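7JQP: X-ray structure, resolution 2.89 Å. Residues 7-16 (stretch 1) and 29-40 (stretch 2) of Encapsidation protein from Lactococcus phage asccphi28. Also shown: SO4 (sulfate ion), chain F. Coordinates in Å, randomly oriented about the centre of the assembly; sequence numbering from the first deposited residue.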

# COMPACT_ATOMS: atom_id res chain seq x y z
N GLU A 7 -26.45 20.39 -27.77
CA GLU A 7 -26.42 20.70 -26.34
C GLU A 7 -25.01 20.65 -25.77
O GLU A 7 -24.66 21.44 -24.89
CB GLU A 7 -27.33 19.73 -25.58
CG GLU A 7 -28.82 19.94 -25.81
CD GLU A 7 -29.67 18.94 -25.05
OE1 GLU A 7 -29.11 18.19 -24.22
OE2 GLU A 7 -30.90 18.91 -25.28
N PHE A 8 -24.18 19.72 -26.25
CA PHE A 8 -22.93 19.44 -25.56
C PHE A 8 -21.87 20.50 -25.86
O PHE A 8 -21.73 20.96 -26.99
CB PHE A 8 -22.39 18.04 -25.88
CG PHE A 8 -22.43 17.65 -27.34
CD1 PHE A 8 -21.69 18.34 -28.28
CD2 PHE A 8 -23.18 16.56 -27.75
CE1 PHE A 8 -21.72 17.97 -29.62
CE2 PHE A 8 -23.21 16.18 -29.08
CZ PHE A 8 -22.48 16.89 -30.01
N TRP A 9 -21.14 20.87 -24.81
CA TRP A 9 -20.08 21.86 -24.91
C TRP A 9 -18.92 21.35 -25.76
O TRP A 9 -18.54 20.18 -25.69
CB TRP A 9 -19.58 22.20 -23.50
CG TRP A 9 -18.47 23.18 -23.48
CD1 TRP A 9 -18.56 24.53 -23.34
CD2 TRP A 9 -17.08 22.88 -23.61
NE1 TRP A 9 -17.31 25.09 -23.38
CE2 TRP A 9 -16.38 24.10 -23.54
CE3 TRP A 9 -16.35 21.70 -23.78
CZ2 TRP A 9 -14.99 24.17 -23.64
CZ3 TRP A 9 -14.98 21.77 -23.87
CH2 TRP A 9 -14.31 22.99 -23.80
N THR A 10 -18.35 22.25 -26.56
CA THR A 10 -17.23 21.93 -27.43
C THR A 10 -16.29 23.12 -27.51
O THR A 10 -16.72 24.27 -27.37
CB THR A 10 -17.71 21.54 -28.84
OG1 THR A 10 -16.62 20.99 -29.59
CG2 THR A 10 -18.26 22.76 -29.57
N PRO A 11 -14.98 22.87 -27.73
CA PRO A 11 -14.02 23.98 -27.77
C PRO A 11 -13.79 24.59 -29.14
O PRO A 11 -12.79 25.28 -29.34
CB PRO A 11 -12.73 23.31 -27.25
CG PRO A 11 -12.82 21.93 -27.84
CD PRO A 11 -14.30 21.56 -27.82
N LYS A 12 -14.70 24.37 -30.09
CA LYS A 12 -14.52 24.94 -31.42
C LYS A 12 -14.50 26.46 -31.37
O LYS A 12 -13.64 27.11 -31.97
CB LYS A 12 -15.62 24.45 -32.36
CG LYS A 12 -15.16 23.44 -33.40
CD LYS A 12 -16.34 22.92 -34.23
CE LYS A 12 -17.11 24.06 -34.89
NZ LYS A 12 -18.29 23.58 -35.67
N ARG A 13 -15.47 27.05 -30.66
CA ARG A 13 -15.51 28.51 -30.53
C ARG A 13 -14.24 29.03 -29.86
O ARG A 13 -13.69 30.06 -30.26
CB ARG A 13 -16.75 28.93 -29.75
N LEU A 14 -13.78 28.34 -28.82
CA LEU A 14 -12.60 28.79 -28.08
C LEU A 14 -11.34 28.73 -28.95
O LEU A 14 -10.48 29.60 -28.85
CB LEU A 14 -12.42 27.93 -26.83
CG LEU A 14 -13.41 28.17 -25.69
CD1 LEU A 14 -14.73 27.45 -25.94
CD2 LEU A 14 -12.80 27.75 -24.36
N LEU A 15 -11.22 27.69 -29.79
CA LEU A 15 -10.03 27.53 -30.60
C LEU A 15 -9.89 28.61 -31.66
O LEU A 15 -8.77 29.00 -32.02
CB LEU A 15 -10.03 26.14 -31.24
CG LEU A 15 -9.86 25.01 -30.23
CD1 LEU A 15 -10.41 23.70 -30.79
CD2 LEU A 15 -8.40 24.85 -29.84
N GLU A 16 -11.02 29.11 -32.19
CA GLU A 16 -10.94 30.17 -33.19
C GLU A 16 -10.28 31.43 -32.64
O GLU A 16 -9.59 32.14 -33.38
CB GLU A 16 -12.35 30.50 -33.71
CG GLU A 16 -12.94 29.43 -34.61
CD GLU A 16 -14.43 29.61 -34.84
OE1 GLU A 16 -15.03 30.47 -34.16
OE2 GLU A 16 -14.99 28.90 -35.69
S SO4 F . -17.19 16.22 -17.64
O1 SO4 F . -17.88 16.18 -16.35
O2 SO4 F . -15.77 16.47 -17.42
O3 SO4 F . -17.35 14.94 -18.32
O4 SO4 F . -17.75 17.28 -18.46
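Stretch 2 29-40: GVGKTFNVTGEA

Stretch 2 opens as a loop through Gly-29 and Val-30 and becomes helical from Lys-32, with Gly-31 at the N-cap position. Gly-29 and Gly-31 have positive phi (75° and 60°), a region that favours glycine. The loop and the first residue of the helix hold a sulfate ion, probably from the crystallisation liquor: Gly-29 N donates to its O1 at 3.1 Å and Lys-32 N to its O4 at 2.6 Å. The helix is documented by i to i+4 bonds such as Asn-35 N to Gly-31 O, 2.8 Å, and Glu-39 N to Asn-35 O, 3.0 Å.

The register gives the direction. The nearest CA pairs are Phe-8 CA with Val-30 CA (5.8 Å), Thr-10 CA with Asn-35 CA (5.5 Å) and Pro-11 CA with Val-36 CA (6.3 Å), so residue numbers rise together along the two stretches. Together they bury 483 Å².

Trp-9 anchors the contact. With chi1 at 179° (t) and chi2 at 94°, its indole reaches along the start of the helix: CZ3 lies 3.4 Å from Val-36 CG2, which meets the ring at its edge, and 3.9 Å from Lys-32 O. At the other end of the residue, Trp-9 CB packs 3.6 Å from Val-30 CG1. Val-30 points toward stretch 1, and its t rotamer (chi1 -177°) places CG1 just 3.3 Å from Trp-9 N.

Val-36 is also t (170°), which leaves CG2 within 4.3 Å of Pro-11 CG as well as against the indole. Pro-11, C-gamma endo, further sets CG 4.0 Å from Glu-39 CB. Glu-39 points toward stretch 1; its t chi1 (-167°) sets CG 3.9 Å from Leu-15 CD1, and the fold at chi2 (79°, p) with chi3 at 43° brings OE1 to 3.7 Å from Lys-12 CG. The end of Lys-12 leads away, so its aliphatic portion makes this approach.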

# COMPACT_ATOMS: atom_id res chain seq x y z
N GLY A 29 -20.91 16.78 -16.17
CA GLY A 29 -21.60 15.79 -16.97
C GLY A 29 -21.81 16.19 -18.42
O GLY A 29 -22.57 15.52 -19.12
N VAL A 30 -21.16 17.25 -18.87
CA VAL A 30 -21.25 17.71 -20.26
C VAL A 30 -20.11 17.17 -21.11
O VAL A 30 -19.99 17.53 -22.28
CB VAL A 30 -21.32 19.24 -20.31
CG1 VAL A 30 -21.49 19.73 -21.74
CG2 VAL A 30 -22.46 19.76 -19.44
N GLY A 31 -19.27 16.31 -20.54
CA GLY A 31 -18.15 15.76 -21.27
C GLY A 31 -17.18 16.81 -21.76
O GLY A 31 -16.85 16.86 -22.95
N LYS A 32 -16.72 17.69 -20.86
CA LYS A 32 -15.69 18.66 -21.24
C LYS A 32 -14.41 17.95 -21.64
O LYS A 32 -13.80 18.27 -22.67
CB LYS A 32 -15.43 19.63 -20.08
CG LYS A 32 -16.58 20.59 -19.81
CD LYS A 32 -16.42 21.38 -18.51
CE LYS A 32 -16.24 20.43 -17.32
NZ LYS A 32 -16.39 21.11 -16.00
N THR A 33 -13.98 16.98 -20.84
CA THR A 33 -12.81 16.19 -21.20
C THR A 33 -13.07 15.40 -22.48
O THR A 33 -12.20 15.32 -23.36
CB THR A 33 -12.45 15.24 -20.06
OG1 THR A 33 -12.45 15.96 -18.82
CG2 THR A 33 -11.07 14.63 -20.29
N PHE A 34 -14.27 14.83 -22.61
CA PHE A 34 -14.64 14.08 -23.80
C PHE A 34 -14.53 14.94 -25.05
O PHE A 34 -13.86 14.56 -26.02
CB PHE A 34 -16.06 13.53 -23.62
CG PHE A 34 -16.64 12.91 -24.86
CD1 PHE A 34 -17.42 13.66 -25.72
CD2 PHE A 34 -16.43 11.57 -25.15
CE1 PHE A 34 -17.97 13.10 -26.85
CE2 PHE A 34 -16.98 11.01 -26.29
CZ PHE A 34 -17.75 11.77 -27.14
N ASN A 35 -15.17 16.10 -25.05
CA ASN A 35 -15.18 16.94 -26.25
C ASN A 35 -13.80 17.54 -26.53
O ASN A 35 -13.38 17.62 -27.69
CB ASN A 35 -16.23 18.04 -26.10
CG ASN A 35 -17.64 17.49 -26.14
OD1 ASN A 35 -18.44 17.70 -25.23
ND2 ASN A 35 -17.96 16.76 -27.21
N VAL A 36 -13.07 17.96 -25.49
CA VAL A 36 -11.75 18.53 -25.71
C VAL A 36 -10.82 17.48 -26.31
O VAL A 36 -10.06 17.76 -27.25
CB VAL A 36 -11.17 19.10 -24.41
CG1 VAL A 36 -9.70 19.46 -24.59
CG2 VAL A 36 -11.97 20.30 -23.95
N THR A 37 -10.85 16.26 -25.77
CA THR A 37 -10.02 15.19 -26.30
C THR A 37 -10.45 14.80 -27.70
O THR A 37 -9.61 14.45 -28.54
CB THR A 37 -10.07 13.98 -25.35
OG1 THR A 37 -10.01 14.44 -23.99
CG2 THR A 37 -8.91 13.04 -25.61
N GLY A 38 -11.75 14.86 -27.99
CA GLY A 38 -12.23 14.48 -29.31
C GLY A 38 -11.82 15.45 -30.40
O GLY A 38 -11.39 15.04 -31.48
N GLU A 39 -11.95 16.75 -30.13
CA GLU A 39 -11.56 17.75 -31.12
C GLU A 39 -10.07 17.69 -31.42
O GLU A 39 -9.64 17.93 -32.56
CB GLU A 39 -11.94 19.15 -30.64
CG GLU A 39 -11.88 20.24 -31.71
CD GLU A 39 -13.09 20.24 -32.63
OE1 GLU A 39 -14.23 20.09 -32.13
OE2 GLU A 39 -12.91 20.40 -33.86
N ALA A 40 -9.27 17.36 -30.40
CA ALA A 40 -7.83 17.27 -30.59
C ALA A 40 -7.44 16.08 -31.46
O ALA A 40 -6.40 16.12 -32.12
CB ALA A 40 -7.14 17.17 -29.22